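Long-range contacts in Thiol:disulfide interchange protein DsbA (Neisseria meningitidis MC58, PDB 3HZ8), which probably catalyses disulfide-bond formation in periplasmic proteins, acting as a thiol-disulfide oxidoreductase of the DsbA branch of the thioredoxin family: residues A[29-34]-A[155-160]; A[60-65]-A[141-146]. The protein carries 1 engineered substitution. All coordinates share one frame; numbering follows the deposited sequence. Where two conformers were deposited one is given.

How the contacts relate
Both contacts are buried and belong to one thioredoxin fold, in which strand 26-32 lies between strand 157-160, antiparallel to it, and strand 57-63, parallel to it. Contact 1 joins the first two of these inside the sheet, and its chemistry is mainly that of backbone hydrogen bonds. Contact 2 lays helix 134-149 over a face of the edge strand 57-63, and side chains do nearly all the work there. The sheet links them directly: Glu30 N lies 2.9 Å from Arg60 O, a probable hydrogen bond. Along the chain, contact 2 is nested within the loop closed by contact 1, which also carries helix 37-50 of the thioredoxin fold besides the helices inserted in DsbA proteins.

Contact 1 of 2, residues A[29-34]-A[155-160]; sequences LEFFGY and VPTVIV. Engineered in segment 155-160: Val155 (natural residue Thr).
Leu29 and Ile159 grip each other through two backbone hydrogen bonds, Leu29 N to Ile159 O and Ile159 N to Leu29 O, both 2.8 Å. They belong to an antiparallel ladder in the central sheet of the thioredoxin fold. Two residues on, Phe31 N gives a 2.8 Å bond to Thr157 O, while Thr157 N reaches Phe31 O at a longer 3.1 Å. Between these pairs Glu30 and Val158 form a non-hydrogen-bonded pair, their CA atoms 4.4 Å apart. Beta-branched Thr157, Val158 and Ile159 suit such an extended strand, and Thr157 OG1 is satisfied by Gly154 O. Leu29, Phe31, Thr157 and Ile159 share one face, where, in the conformer given, Ile159 CD1 lies near the edge of the Phe31 ring, 4.0 Å from CE2. Glu30 and Val158 lie on the other face, where Glu30 packs on Leu42 and Leu46 of helix 37-50. A cis peptide precedes Pro156, the cis-proline of this fold; it touches Cys39 of the redox-active disulfide and turns the chain into the strand. Engineered Val155 rests CG1 against Phe32 CA. In Glu30, CG anti to the backbone N (chi1 -175°) and a chain extended beyond it bring the carboxylate to the proline, OE2 4.0 Å from Pro156 CB.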
loop_
_atom_site.group_PDB
_atom_site.type_symbol
_atom_site.label_atom_id
_atom_site.label_comp_id
_atom_site.label_asym_id
_atom_site.label_seq_id
_atom_site.Cartn_x
_atom_site.Cartn_y
_atom_site.Cartn_z
ATOM N N LEU A 29 -2.098 5.411 3.962
ATOM C CA LEU A 29 -1.382 4.136 4.018
ATOM C C LEU A 29 -2.308 2.993 3.594
ATOM O O LEU A 29 -3.367 2.821 4.189
ATOM C CB LEU A 29 -0.843 3.909 5.440
ATOM C CG LEU A 29 -0.443 2.509 5.894
ATOM C CD1 LEU A 29 0.574 1.880 4.967
ATOM C CD2 LEU A 29 0.082 2.572 7.329
ATOM N N GLU A 30 -1.933 2.246 2.556
ATOM C CA GLU A 30 -2.672 1.054 2.155
ATOM C C GLU A 30 -1.882 -0.200 2.500
ATOM O O GLU A 30 -0.766 -0.368 2.019
ATOM C CB GLU A 30 -2.966 1.060 0.640
ATOM C CG GLU A 30 -3.858 -0.114 0.204
ATOM C CD GLU A 30 -3.718 -0.495 -1.258
ATOM O OE1 GLU A 30 -2.793 -0.010 -1.918
ATOM O OE2 GLU A 30 -4.529 -1.310 -1.737
ATOM N N PHE A 31 -2.471 -1.075 3.313
ATOM C CA PHE A 31 -1.981 -2.458 3.444
ATOM C C PHE A 31 -2.676 -3.310 2.388
ATOM O O PHE A 31 -3.889 -3.186 2.202
ATOM C CB PHE A 31 -2.274 -3.033 4.834
ATOM C CG PHE A 31 -1.447 -2.413 5.938
ATOM C CD1 PHE A 31 -0.176 -2.897 6.217
ATOM C CD2 PHE A 31 -1.954 -1.382 6.727
ATOM C CE1 PHE A 31 0.600 -2.345 7.251
ATOM C CE2 PHE A 31 -1.191 -0.835 7.770
ATOM C CZ PHE A 31 0.093 -1.321 8.021
ATOM N N PHE A 32 -1.924 -4.176 1.711
ATOM C CA PHE A 32 -2.473 -4.954 0.606
ATOM C C PHE A 32 -1.702 -6.260 0.487
ATOM O O PHE A 32 -0.708 -6.475 1.189
ATOM C CB PHE A 32 -2.363 -4.173 -0.726
ATOM C CG PHE A 32 -0.944 -4.073 -1.253
ATOM C CD1 PHE A 32 -0.519 -4.903 -2.294
ATOM C CD2 PHE A 32 -0.026 -3.197 -0.676
ATOM C CE1 PHE A 32 0.795 -4.852 -2.763
ATOM C CE2 PHE A 32 1.302 -3.144 -1.126
ATOM C CZ PHE A 32 1.713 -3.968 -2.174
ATOM N N GLY A 33 -2.160 -7.128 -0.406
ATOM C CA GLY A 33 -1.359 -8.279 -0.833
ATOM C C GLY A 33 -1.515 -8.405 -2.335
ATOM O O GLY A 33 -2.587 -8.104 -2.873
ATOM N N TYR A 34 -0.466 -8.854 -3.024
ATOM C CA TYR A 34 -0.557 -9.027 -4.483
ATOM C C TYR A 34 -1.476 -10.206 -4.902
ATOM O O TYR A 34 -1.909 -10.284 -6.053
ATOM C CB TYR A 34 0.833 -9.207 -5.091
ATOM C CG TYR A 34 1.644 -7.944 -5.212
ATOM C CD1 TYR A 34 1.154 -6.838 -5.913
ATOM C CD2 TYR A 34 2.920 -7.865 -4.670
ATOM C CE1 TYR A 34 1.922 -5.673 -6.070
ATOM C CE2 TYR A 34 3.695 -6.706 -4.815
ATOM C CZ TYR A 34 3.187 -5.605 -5.508
ATOM O OH TYR A 34 3.969 -4.465 -5.658
ATOM N N VAL A 155 -7.090 -7.384 4.152
ATOM C CA VAL A 155 -6.632 -6.481 3.102
ATOM C C VAL A 155 -7.739 -6.367 2.053
ATOM O O VAL A 155 -8.493 -7.318 1.840
ATOM C CB VAL A 155 -5.311 -6.964 2.443
ATOM C CG1 VAL A 155 -4.161 -6.798 3.402
ATOM C CG2 VAL A 155 -5.410 -8.412 1.964
ATOM N N PRO A 156 -7.856 -5.205 1.404
ATOM C CA PRO A 156 -7.076 -3.991 1.644
ATOM C C PRO A 156 -7.525 -3.285 2.900
ATOM O O PRO A 156 -8.700 -3.353 3.261
ATOM C CB PRO A 156 -7.388 -3.112 0.429
ATOM C CG PRO A 156 -8.723 -3.595 -0.069
ATOM C CD PRO A 156 -8.841 -5.057 0.311
ATOM N N THR A 157 -6.582 -2.617 3.562
ATOM C CA THR A 157 -6.879 -1.742 4.708
ATOM C C THR A 157 -6.237 -0.390 4.402
ATOM O O THR A 157 -5.066 -0.338 4.025
ATOM C CB THR A 157 -6.293 -2.322 6.033
ATOM O OG1 THR A 157 -7.021 -3.507 6.398
ATOM C CG2 THR A 157 -6.382 -1.315 7.191
ATOM N N VAL A 158 -6.991 0.701 4.534
ATOM C CA VAL A 158 -6.431 2.026 4.288
ATOM C C VAL A 158 -6.561 2.853 5.546
ATOM O O VAL A 158 -7.642 2.936 6.121
ATOM C CB VAL A 158 -7.135 2.738 3.096
ATOM C CG1 VAL A 158 -6.619 4.191 2.928
ATOM C CG2 VAL A 158 -6.932 1.934 1.804
ATOM N N ILE A 159 -5.433 3.440 5.960
ATOM C CA ILE A 159 -5.364 4.258 7.154
ATOM C C ILE A 159 -4.823 5.657 6.813
ATOM O O ILE A 159 -3.793 5.790 6.149
ATOM C CB ILE A 159 -4.494 3.550 8.220
ATOM C CG1 ILE A 159 -5.232 2.310 8.740
ATOM C CG2 ILE A 159 -4.133 4.499 9.358
ATOM C CD1 ILE A 159 -4.330 1.185 9.188
ATOM N N VAL A 160 -5.524 6.695 7.267
ATOM C CA VAL A 160 -5.122 8.072 6.984
ATOM C C VAL A 160 -4.561 8.731 8.231
ATOM O O VAL A 160 -5.118 8.598 9.309
ATOM C CB VAL A 160 -6.316 8.896 6.437
ATOM C CG1 VAL A 160 -5.903 10.321 6.080
ATOM C CG2 VAL A 160 -6.908 8.184 5.215
#

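Contact 2 of 2, residues A[60-65]-A[141-146]; sequences RTEHVV and DKMQEL
Met143 reaches from helix 134-149 across the backbone of His63 and the carboxylate of Glu62, where the helix packs on the edge strand of the thioredoxin-fold sheet. The two short axes cross at 85° and come within 8.0 Å. Met143 CB presses on His63 O at 3.2 Å, burying a carbonyl oxygen that has no hydrogen-bond partner in the model. With CG anti to its own carbonyl carbon (chi1 -64°), the chain is directed across the strand, and CG meets Glu62 OE1 at 3.2 Å. SD then accepts a weak 3.4 Å hydrogen bond from His63 N, and CE ends 3.7 Å from Glu62 OE1. A long, unbranched thioether suits this place: it is slim and flexible enough to lie against a backbone carbonyl and a carboxylate, and offers sulfur to the N-H of His63. One residue on, Gln144 crosses Val65 at about a right angle, CB to CB 3.8 Å, its aliphatic stem doing the packing while NE2 bonds Glu148. One turn along from Met143, Leu146 leans its CD1 on Glu62 and, tip to tip, on Arg60. Arg60 is also bound to Glu27, and its NE forms a 2.8 Å salt bridge in the guanidinium plane to the anti lone pair of Glu62 OE2.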
loop_
_atom_site.group_PDB
_atom_site.type_symbol
_atom_site.label_atom_id
_atom_site.label_comp_id
_atom_site.label_asym_id
_atom_site.label_seq_id
_atom_site.Cartn_x
_atom_site.Cartn_y
_atom_site.Cartn_z
ATOM N N ARG A 60 1.422 5.734 0.763
ATOM C CA ARG A 60 2.381 4.741 1.237
ATOM C C ARG A 60 1.705 3.389 1.128
ATOM O O ARG A 60 0.531 3.260 1.502
ATOM C CB ARG A 60 2.701 5.016 2.707
ATOM C CG ARG A 60 3.416 3.903 3.474
ATOM C CD ARG A 60 3.482 4.283 4.952
ATOM N NE ARG A 60 4.234 3.345 5.785
ATOM C CZ ARG A 60 4.365 3.466 7.107
ATOM N NH1 ARG A 60 3.801 4.487 7.746
ATOM N NH2 ARG A 60 5.086 2.577 7.790
ATOM N N THR A 61 2.436 2.383 0.659
ATOM C CA THR A 61 1.876 1.030 0.594
ATOM C C THR A 61 2.768 0.027 1.312
ATOM O O THR A 61 3.993 0.146 1.281
ATOM C CB THR A 61 1.587 0.595 -0.855
ATOM O OG1 THR A 61 2.815 0.506 -1.578
ATOM C CG2 THR A 61 0.684 1.606 -1.544
ATOM N N GLU A 62 2.141 -0.932 1.985
ATOM C CA GLU A 62 2.870 -1.973 2.718
ATOM C C GLU A 62 2.188 -3.313 2.451
ATOM O O GLU A 62 0.956 -3.412 2.552
ATOM C CB GLU A 62 2.841 -1.685 4.225
ATOM C CG GLU A 62 3.356 -0.285 4.644
ATOM C CD GLU A 62 4.877 -0.101 4.478
ATOM O OE1 GLU A 62 5.589 -1.090 4.197
ATOM O OE2 GLU A 62 5.365 1.044 4.638
ATOM N N HIS A 63 2.973 -4.326 2.088
ATOM C CA HIS A 63 2.425 -5.666 1.819
ATOM C C HIS A 63 2.341 -6.427 3.127
ATOM O O HIS A 63 3.314 -6.454 3.890
ATOM C CB HIS A 63 3.339 -6.411 0.837
ATOM C CG HIS A 63 2.711 -7.591 0.160
ATOM N ND1 HIS A 63 2.384 -8.761 0.814
ATOM C CD2 HIS A 63 2.401 -7.793 -1.142
ATOM C CE1 HIS A 63 1.850 -9.611 -0.048
ATOM N NE2 HIS A 63 1.869 -9.057 -1.247
ATOM N N VAL A 64 1.191 -7.039 3.409
ATOM C CA VAL A 64 1.066 -7.833 4.637
ATOM C C VAL A 64 1.966 -9.074 4.591
ATOM O O VAL A 64 2.306 -9.573 3.512
ATOM C CB VAL A 64 -0.407 -8.259 4.947
ATOM C CG1 VAL A 64 -1.250 -7.032 5.297
ATOM C CG2 VAL A 64 -1.028 -9.091 3.814
ATOM N N VAL A 65 2.366 -9.562 5.768
ATOM C CA VAL A 65 3.104 -10.827 5.858
ATOM C C VAL A 65 2.404 -11.688 6.909
ATOM O O VAL A 65 2.495 -11.414 8.108
ATOM C CB VAL A 65 4.605 -10.619 6.188
ATOM C CG1 VAL A 65 5.326 -11.968 6.320
ATOM C CG2 VAL A 65 5.263 -9.725 5.141
ATOM N N ASP A 141 11.051 -6.946 6.019
ATOM C CA ASP A 141 11.062 -7.216 7.452
ATOM C C ASP A 141 10.182 -6.233 8.215
ATOM O O ASP A 141 9.473 -6.593 9.163
ATOM C CB ASP A 141 12.497 -7.097 7.964
ATOM C CG ASP A 141 13.401 -8.171 7.417
ATOM O OD1 ASP A 141 12.892 -9.110 6.775
ATOM O OD2 ASP A 141 14.625 -8.080 7.637
ATOM N N LYS A 142 10.262 -4.972 7.795
ATOM C CA LYS A 142 9.450 -3.904 8.391
ATOM C C LYS A 142 7.957 -4.145 8.095
ATOM O O LYS A 142 7.111 -3.919 8.953
ATOM C CB LYS A 142 9.910 -2.529 7.887
ATOM C CG LYS A 142 9.103 -1.321 8.378
ATOM C CD LYS A 142 9.235 -1.074 9.863
ATOM C CE LYS A 142 8.476 0.187 10.294
ATOM N NZ LYS A 142 8.498 0.315 11.774
ATOM N N MET A 143 7.635 -4.601 6.884
ATOM C CA MET A 143 6.235 -4.926 6.564
ATOM C C MET A 143 5.686 -6.021 7.478
ATOM O O MET A 143 4.543 -5.943 7.942
ATOM C CB MET A 143 6.102 -5.314 5.089
ATOM C CG MET A 143 6.436 -4.175 4.142
ATOM S SD MET A 143 6.295 -4.678 2.421
ATOM C CE MET A 143 7.067 -3.288 1.568
ATOM N N GLN A 144 6.491 -7.046 7.748
ATOM C CA GLN A 144 6.049 -8.070 8.678
ATOM C C GLN A 144 5.833 -7.518 10.082
ATOM O O GLN A 144 4.831 -7.836 10.722
ATOM C CB GLN A 144 7.022 -9.252 8.731
ATOM C CG GLN A 144 6.499 -10.384 9.583
ATOM C CD GLN A 144 7.369 -11.619 9.538
ATOM O OE1 GLN A 144 8.248 -11.750 8.687
ATOM N NE2 GLN A 144 7.122 -12.534 10.460
ATOM N N GLU A 145 6.788 -6.702 10.544
ATOM C CA GLU A 145 6.675 -6.046 11.840
ATOM C C GLU A 145 5.399 -5.209 11.954
ATOM O O GLU A 145 4.723 -5.279 12.958
ATOM C CB GLU A 145 7.920 -5.199 12.120
ATOM C CG GLU A 145 7.932 -4.522 13.495
ATOM C CD GLU A 145 7.531 -3.050 13.441
ATOM O OE1 GLU A 145 8.289 -2.252 12.840
ATOM O OE2 GLU A 145 6.461 -2.689 14.002
ATOM N N LEU A 146 5.079 -4.423 10.929
ATOM C CA LEU A 146 3.845 -3.630 10.950
ATOM C C LEU A 146 2.609 -4.517 11.018
ATOM O O LEU A 146 1.676 -4.242 11.769
ATOM C CB LEU A 146 3.749 -2.721 9.727
ATOM C CG LEU A 146 4.793 -1.608 9.623
ATOM C CD1 LEU A 146 4.743 -0.974 8.245
ATOM C CD2 LEU A 146 4.572 -0.549 10.712
#